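Local coordinates for protein LBCATS-a (Synthetic construct, PDB 5EY5) that probably cleaves indole-3-glycerol phosphate to indole and glyceraldehyde 3-phosphate, as the alpha chain of tryptophan synthase with a TIM-barrel fold, at residues 34-39 against 251-256; 83-88 against 97-102; 51-56 against 74-79. All blocks are in the same frame, centred on the assembly; numbering follows the deposited sequence.

Contact 1 of 3, residues 34-39 against 251-256; sequences LELVRA and EEVREF
L36 and A39 face V253 and R254 at the place where the helical ring of a TIM barrel closes: helix 30-42 follows the first strand, and helix 249-263 is the last helix, coming after helix 234-241, which itself follows the eighth strand. The apolar part of the contact rests on one methyl group. CD2 of L36 lies 4.1 Å from CB of V253 and is almost equally far from CG1 and CG2, so it sits against the whole branched head of the valine rather than against one of its arms. The two side chains meet nearly at right angles. With its CG anti to the carbonyl carbon (chi1 -72°), L36 sends the isobutyl group across the gap, although its CB does not point straight at the other helix. I240 of helix 234-241 touches both L36 and V253, which places the pair in a buried seam shared by three helices.

Toward the surface, the backbones come closer, with 6.0 Å between CA of A39 and CA of R254. No hydrogen bond joins the two segments, and the arginine contributes by van der Waals contact. Its chain starts out extended, then bends at chi3 (15°, close to eclipsed), which swings the guanidinium aside; NH1 of R254 thereby stands 4.1 Å from CB of A39, with the guanidinium plane set obliquely to that methyl.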
# COMPACT_ATOMS: atom_id res chain seq x y z
N LEU A 34 -26.97 -3.01 -46.92
CA LEU A 34 -27.95 -2.88 -47.98
C LEU A 34 -28.00 -4.14 -48.84
O LEU A 34 -29.06 -4.75 -49.02
CB LEU A 34 -27.61 -1.66 -48.84
CG LEU A 34 -28.71 -1.21 -49.80
CD1 LEU A 34 -30.02 -1.10 -49.02
CD2 LEU A 34 -28.32 0.12 -50.40
N GLU A 35 -26.86 -4.53 -49.42
CA GLU A 35 -26.79 -5.78 -50.17
C GLU A 35 -27.35 -6.95 -49.36
O GLU A 35 -28.10 -7.78 -49.89
CB GLU A 35 -25.36 -6.07 -50.59
CG GLU A 35 -24.90 -5.36 -51.85
CD GLU A 35 -23.80 -6.12 -52.58
OE1 GLU A 35 -22.61 -5.97 -52.22
OE2 GLU A 35 -24.13 -6.89 -53.52
N LEU A 36 -27.03 -7.01 -48.06
CA LEU A 36 -27.48 -8.11 -47.22
C LEU A 36 -28.99 -8.08 -47.03
O LEU A 36 -29.66 -9.12 -47.15
CB LEU A 36 -26.77 -8.07 -45.86
CG LEU A 36 -25.30 -8.48 -45.96
CD1 LEU A 36 -24.56 -8.23 -44.66
CD2 LEU A 36 -25.19 -9.94 -46.40
N VAL A 37 -29.55 -6.90 -46.73
CA VAL A 37 -31.00 -6.78 -46.61
C VAL A 37 -31.68 -7.30 -47.87
O VAL A 37 -32.62 -8.10 -47.81
CB VAL A 37 -31.41 -5.33 -46.32
CG1 VAL A 37 -32.94 -5.21 -46.31
CG2 VAL A 37 -30.78 -4.86 -45.00
N ARG A 38 -31.19 -6.86 -49.04
CA ARG A 38 -31.80 -7.28 -50.29
C ARG A 38 -31.70 -8.79 -50.45
O ARG A 38 -32.67 -9.46 -50.84
CB ARG A 38 -31.15 -6.56 -51.47
CG ARG A 38 -31.66 -5.13 -51.68
CD ARG A 38 -30.73 -4.34 -52.58
NE ARG A 38 -31.14 -2.93 -52.67
CZ ARG A 38 -30.37 -1.95 -53.13
NH1 ARG A 38 -29.13 -2.21 -53.56
NH2 ARG A 38 -30.83 -0.71 -53.18
N ALA A 39 -30.53 -9.36 -50.13
CA ALA A 39 -30.37 -10.80 -50.13
C ALA A 39 -31.34 -11.47 -49.17
O ALA A 39 -31.91 -12.52 -49.49
CB ALA A 39 -28.93 -11.17 -49.78
N GLU A 251 -23.33 -14.48 -50.47
CA GLU A 251 -23.71 -15.85 -50.84
C GLU A 251 -23.82 -16.74 -49.61
O GLU A 251 -24.75 -17.55 -49.52
CB GLU A 251 -22.71 -16.43 -51.84
N GLU A 252 -22.88 -16.63 -48.68
CA GLU A 252 -22.93 -17.46 -47.48
C GLU A 252 -24.16 -17.14 -46.66
O GLU A 252 -24.89 -18.04 -46.21
CB GLU A 252 -21.66 -17.27 -46.64
N VAL A 253 -24.44 -15.85 -46.47
CA VAL A 253 -25.65 -15.46 -45.74
C VAL A 253 -26.89 -15.92 -46.50
O VAL A 253 -27.80 -16.52 -45.92
CB VAL A 253 -25.65 -13.94 -45.50
CG1 VAL A 253 -27.03 -13.47 -45.12
CG2 VAL A 253 -24.66 -13.58 -44.40
N ARG A 254 -26.93 -15.67 -47.81
CA ARG A 254 -28.08 -16.11 -48.59
C ARG A 254 -28.27 -17.62 -48.50
O ARG A 254 -29.40 -18.11 -48.35
CB ARG A 254 -27.95 -15.69 -50.05
CG ARG A 254 -29.24 -15.88 -50.84
CD ARG A 254 -29.12 -15.56 -52.33
NE ARG A 254 -27.75 -15.46 -52.79
CZ ARG A 254 -27.17 -14.33 -53.18
NH1 ARG A 254 -27.86 -13.20 -53.16
NH2 ARG A 254 -25.91 -14.33 -53.60
N GLU A 255 -27.18 -18.39 -48.58
CA GLU A 255 -27.30 -19.84 -48.52
C GLU A 255 -27.79 -20.28 -47.15
O GLU A 255 -28.68 -21.13 -47.05
CB GLU A 255 -25.96 -20.50 -48.86
N PHE A 256 -27.24 -19.70 -46.08
CA PHE A 256 -27.65 -20.08 -44.74
C PHE A 256 -29.11 -19.73 -44.51
O PHE A 256 -29.88 -20.55 -43.97
CB PHE A 256 -26.77 -19.39 -43.69
CG PHE A 256 -27.11 -19.76 -42.27
CD1 PHE A 256 -27.47 -18.79 -41.35
CD2 PHE A 256 -27.07 -21.08 -41.85
CE1 PHE A 256 -27.79 -19.13 -40.05
CE2 PHE A 256 -27.38 -21.43 -40.54
CZ PHE A 256 -27.75 -20.44 -39.64

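Contact 2 of 3, residues 83-88 against 97-102; sequences EMVREL and IVFLTY
V85 meets I97 and F99 inside a beta-alpha-beta crossover of the TIM barrel, in which helix 78-91 lies on the outside of the sheet and leads back to strand 97-100, the neighbour of strand 48-51. The helical and strand segments run almost exactly antiparallel, at 171°, with their axes 11.4 Å apart.

The contact across them is wholly apolar. V85 has CG1 anti to the backbone N (chi1 176°), which places CG2 beside that N and against the edge of the F99 ring, close to the ring plane and 3.8 Å from both CE1 and CZ. The same methyl reaches CG2 of I97 more loosely, at 4.4 Å. One turn on, CD1 of L88 rests 4.2 Å from CD1 of I97, while L34 and V37 of helix 30-42 also touch this leucine. L100 faces the other way and touches the bound sn-glycerol-3-phosphate.

Polar bonds hold the strand in the sheet: I97 N is hydrogen-bonded to D124 OD1, V98 pairs through its backbone with I48 and L50, and F99 with G125 and I127. Beyond, T101 OG1 donates to Y102 O at 2.9 Å, meeting a lone pair in the carbonyl plane.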
# COMPACT_ATOMS: atom_id res chain seq x y z
N GLU A 83 -30.60 6.77 -43.68
CA GLU A 83 -30.43 7.00 -45.11
C GLU A 83 -30.40 5.68 -45.88
O GLU A 83 -30.93 5.59 -46.99
CB GLU A 83 -29.15 7.80 -45.38
N MET A 84 -29.79 4.65 -45.30
CA MET A 84 -29.81 3.34 -45.93
C MET A 84 -31.23 2.80 -46.01
O MET A 84 -31.63 2.24 -47.04
CB MET A 84 -28.91 2.37 -45.16
CG MET A 84 -28.59 1.09 -45.91
SD MET A 84 -28.64 -0.34 -44.83
CE MET A 84 -30.41 -0.52 -44.67
N VAL A 85 -32.02 2.96 -44.94
CA VAL A 85 -33.42 2.52 -44.99
C VAL A 85 -34.19 3.30 -46.06
O VAL A 85 -35.06 2.75 -46.74
CB VAL A 85 -34.08 2.65 -43.60
CG1 VAL A 85 -35.57 2.30 -43.66
CG2 VAL A 85 -33.37 1.74 -42.62
N ARG A 86 -33.85 4.58 -46.26
CA ARG A 86 -34.54 5.33 -47.30
C ARG A 86 -34.12 4.86 -48.69
O ARG A 86 -34.95 4.76 -49.59
CB ARG A 86 -34.32 6.83 -47.12
CG ARG A 86 -35.13 7.41 -45.97
CD ARG A 86 -35.19 8.93 -45.99
NE ARG A 86 -33.86 9.53 -46.00
CZ ARG A 86 -33.16 9.83 -44.90
NH1 ARG A 86 -33.66 9.58 -43.70
NH2 ARG A 86 -31.95 10.37 -45.02
N GLU A 87 -32.83 4.55 -48.88
CA GLU A 87 -32.44 3.92 -50.13
C GLU A 87 -33.18 2.61 -50.31
O GLU A 87 -33.67 2.30 -51.41
CB GLU A 87 -30.93 3.70 -50.19
CG GLU A 87 -30.10 4.92 -49.83
CD GLU A 87 -30.62 6.18 -50.50
OE1 GLU A 87 -30.54 6.27 -51.75
OE2 GLU A 87 -31.11 7.07 -49.78
N LEU A 88 -33.30 1.83 -49.24
CA LEU A 88 -34.10 0.62 -49.31
C LEU A 88 -35.52 0.92 -49.79
O LEU A 88 -36.01 0.29 -50.74
CB LEU A 88 -34.15 -0.05 -47.94
CG LEU A 88 -33.54 -1.44 -47.89
CD1 LEU A 88 -33.49 -1.92 -46.44
CD2 LEU A 88 -34.32 -2.41 -48.79
N ILE A 97 -39.17 -3.39 -41.52
CA ILE A 97 -37.84 -3.13 -40.97
C ILE A 97 -38.02 -2.75 -39.50
O ILE A 97 -38.86 -1.91 -39.18
CB ILE A 97 -37.12 -2.00 -41.73
CG1 ILE A 97 -36.84 -2.44 -43.17
CG2 ILE A 97 -35.80 -1.60 -41.03
CD1 ILE A 97 -35.78 -3.51 -43.26
N VAL A 98 -37.25 -3.41 -38.63
CA VAL A 98 -37.23 -3.12 -37.20
C VAL A 98 -35.82 -2.68 -36.84
O VAL A 98 -34.85 -3.35 -37.22
CB VAL A 98 -37.64 -4.35 -36.37
CG1 VAL A 98 -37.47 -4.08 -34.86
CG2 VAL A 98 -39.09 -4.73 -36.69
N PHE A 99 -35.71 -1.56 -36.12
CA PHE A 99 -34.46 -1.12 -35.52
C PHE A 99 -34.35 -1.72 -34.12
O PHE A 99 -35.25 -1.54 -33.30
CB PHE A 99 -34.38 0.41 -35.40
CG PHE A 99 -33.87 1.09 -36.63
CD1 PHE A 99 -33.66 0.38 -37.80
CD2 PHE A 99 -33.59 2.45 -36.62
CE1 PHE A 99 -33.20 1.02 -38.94
CE2 PHE A 99 -33.13 3.10 -37.75
CZ PHE A 99 -32.93 2.37 -38.92
N LEU A 100 -33.23 -2.40 -33.86
CA LEU A 100 -32.92 -2.87 -32.52
C LEU A 100 -31.82 -1.95 -32.01
O LEU A 100 -30.73 -1.90 -32.58
CB LEU A 100 -32.50 -4.35 -32.53
CG LEU A 100 -32.27 -5.05 -31.19
CD1 LEU A 100 -32.43 -6.57 -31.36
CD2 LEU A 100 -30.89 -4.70 -30.61
N THR A 101 -32.15 -1.15 -31.01
CA THR A 101 -31.20 -0.14 -30.57
C THR A 101 -31.28 -0.03 -29.07
O THR A 101 -32.36 -0.12 -28.50
CB THR A 101 -31.47 1.23 -31.23
OG1 THR A 101 -30.58 2.21 -30.69
CG2 THR A 101 -32.91 1.68 -31.01
N TYR A 102 -30.12 0.11 -28.42
CA TYR A 102 -30.12 0.51 -27.03
C TYR A 102 -30.67 1.92 -26.90
O TYR A 102 -30.80 2.65 -27.88
CB TYR A 102 -28.71 0.37 -26.45
CG TYR A 102 -28.35 -1.09 -26.38
CD1 TYR A 102 -27.89 -1.76 -27.50
CD2 TYR A 102 -28.53 -1.80 -25.21
CE1 TYR A 102 -27.59 -3.11 -27.45
CE2 TYR A 102 -28.23 -3.15 -25.14
CZ TYR A 102 -27.76 -3.80 -26.27
OH TYR A 102 -27.46 -5.13 -26.20

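Contact 3 of 3, residues 51-56 against 74-79; sequences GIPFSD and SGTTLD
I52 turns its CG2 methyl toward L78 because its CG1 branch is anti to the carbonyl carbon (chi1 -56°), which leaves CG2 anti to the backbone N. T76 has a similar first torsion (chi1 -59°): its methyl CG2 takes the position anti to N and faces P53, while its hydroxyl lies beside the backbone N and is hydrogen-bonded to A71 O. The polar branch of the threonine thus serves the preceding helix, and its apolar branch serves the contact.

Two side-chain pairs result, each crossing at about a right angle. CG2 of I52 stands 3.6 Å from CD2 of L78, and CG1 flanks the same methyl at 4.0 Å. Next to them, CG of P53 is only 3.5 Å from CG2 of T76, tighter than normal van der Waals contact, and the proline CD is at nearly the same distance from that methyl. V81 touches both I52 and T76, and A71 and L72 pack on P53.

In the TIM barrel, residues 51-56 leave the second strand, and residues 74-79 connect helix 62-73 to helix 78-91. That connection opens with a Schellman motif: G75, at positive phi, is its C' residue, with T76 N bonded to A71 O and G75 N to L72 O. It ends at T77, the N-cap, whose OG1 is hydrogen-bonded to K80 N.

Further along the loop that follows strand 48-51, residues 53-56 face another protein chain, probably the beta chain. A basic side chain of that other chain forms a salt bridge with D56 OD2; the same oxygen accepts from S55 OG (2.9 Å), which also bonds the partner's backbone and arrives on the anti side, 32° out of the carboxylate plane.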
# COMPACT_ATOMS: atom_id res chain seq x y z
N GLY A 51 -29.65 -4.08 -36.33
CA GLY A 51 -29.07 -3.64 -35.07
C GLY A 51 -28.36 -2.31 -35.25
O GLY A 51 -27.50 -2.17 -36.12
N ILE A 52 -28.76 -1.33 -34.44
CA ILE A 52 -28.07 -0.04 -34.41
C ILE A 52 -26.90 -0.18 -33.45
O ILE A 52 -27.12 -0.47 -32.26
CB ILE A 52 -29.00 1.10 -33.98
CG1 ILE A 52 -30.23 1.17 -34.90
CG2 ILE A 52 -28.24 2.42 -33.95
CD1 ILE A 52 -29.93 0.99 -36.36
N PRO A 53 -25.67 -0.06 -33.92
CA PRO A 53 -24.54 -0.47 -33.09
C PRO A 53 -24.36 0.50 -31.93
O PRO A 53 -24.47 1.72 -32.09
CB PRO A 53 -23.35 -0.42 -34.05
CG PRO A 53 -23.76 0.62 -35.11
CD PRO A 53 -25.25 0.38 -35.27
N PHE A 54 -24.08 -0.05 -30.76
CA PHE A 54 -23.91 0.73 -29.54
C PHE A 54 -22.57 0.36 -28.92
O PHE A 54 -22.08 -0.77 -29.06
CB PHE A 54 -25.07 0.46 -28.56
CG PHE A 54 -25.00 1.29 -27.32
CD1 PHE A 54 -24.74 2.65 -27.38
CD2 PHE A 54 -25.23 0.70 -26.08
CE1 PHE A 54 -24.68 3.41 -26.21
CE2 PHE A 54 -25.18 1.46 -24.91
CZ PHE A 54 -24.91 2.81 -24.99
N SER A 55 -21.96 1.32 -28.24
CA SER A 55 -20.64 1.04 -27.68
C SER A 55 -20.70 0.14 -26.45
O SER A 55 -19.69 -0.49 -26.12
CB SER A 55 -19.92 2.34 -27.34
OG SER A 55 -20.63 3.05 -26.35
N ASP A 56 -21.85 0.05 -25.76
CA ASP A 56 -21.98 -0.75 -24.54
C ASP A 56 -23.24 -1.61 -24.58
O ASP A 56 -24.15 -1.47 -23.76
CB ASP A 56 -21.92 0.16 -23.32
CG ASP A 56 -20.55 0.81 -23.16
OD1 ASP A 56 -19.67 0.21 -22.51
OD2 ASP A 56 -20.34 1.90 -23.74
N SER A 74 -16.53 1.44 -38.60
CA SER A 74 -16.83 1.81 -39.99
C SER A 74 -17.69 3.07 -40.09
O SER A 74 -18.15 3.40 -41.19
CB SER A 74 -17.53 0.64 -40.72
OG SER A 74 -18.90 0.57 -40.37
N GLY A 75 -17.91 3.77 -38.98
CA GLY A 75 -18.57 5.06 -38.99
C GLY A 75 -20.08 5.04 -38.89
O GLY A 75 -20.71 6.08 -39.08
N THR A 76 -20.68 3.90 -38.57
CA THR A 76 -22.14 3.80 -38.56
C THR A 76 -22.73 4.76 -37.54
O THR A 76 -22.30 4.81 -36.38
CB THR A 76 -22.55 2.36 -38.24
OG1 THR A 76 -21.98 1.49 -39.23
CG2 THR A 76 -24.08 2.17 -38.22
N THR A 77 -23.72 5.54 -37.97
CA THR A 77 -24.51 6.39 -37.09
C THR A 77 -25.99 6.14 -37.36
O THR A 77 -26.35 5.54 -38.37
CB THR A 77 -24.21 7.88 -37.29
OG1 THR A 77 -24.60 8.25 -38.62
CG2 THR A 77 -22.72 8.19 -37.07
N LEU A 78 -26.83 6.61 -36.44
CA LEU A 78 -28.28 6.51 -36.65
C LEU A 78 -28.67 7.16 -37.97
O LEU A 78 -29.35 6.55 -38.80
CB LEU A 78 -29.02 7.17 -35.49
CG LEU A 78 -29.52 6.24 -34.40
CD1 LEU A 78 -30.31 7.02 -33.37
CD2 LEU A 78 -30.37 5.14 -35.04
N ASP A 79 -28.23 8.40 -38.19
CA ASP A 79 -28.56 9.10 -39.43
C ASP A 79 -28.17 8.29 -40.67
O ASP A 79 -28.87 8.35 -41.68
CB ASP A 79 -27.87 10.47 -39.46
CG ASP A 79 -28.59 11.50 -38.61
OD1 ASP A 79 -29.84 11.52 -38.62
OD2 ASP A 79 -27.90 12.29 -37.92

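All three contacts belong to one eight-stranded TIM barrel. Contact 3 closes before contact 2 opens along the chain, and both are nested within the long loop that contact 1 closes between the first and last parts of the barrel. Contacts 2 and 3 share helix 78-91, their centres 11 Å apart, and a probable hydrogen bond of 2.8 Å from I52 N to L100 O links the backbone just after strand 48-51 to strand 97-100. Contact 1, centred 16 Å from contact 2, meets it where V37 and L34 pack on L88; its centre is 20 Å from that of contact 3, which it does not touch. The series thus runs from barrel closure, past the ligand-touching strand, to the loop that meets the partner protein.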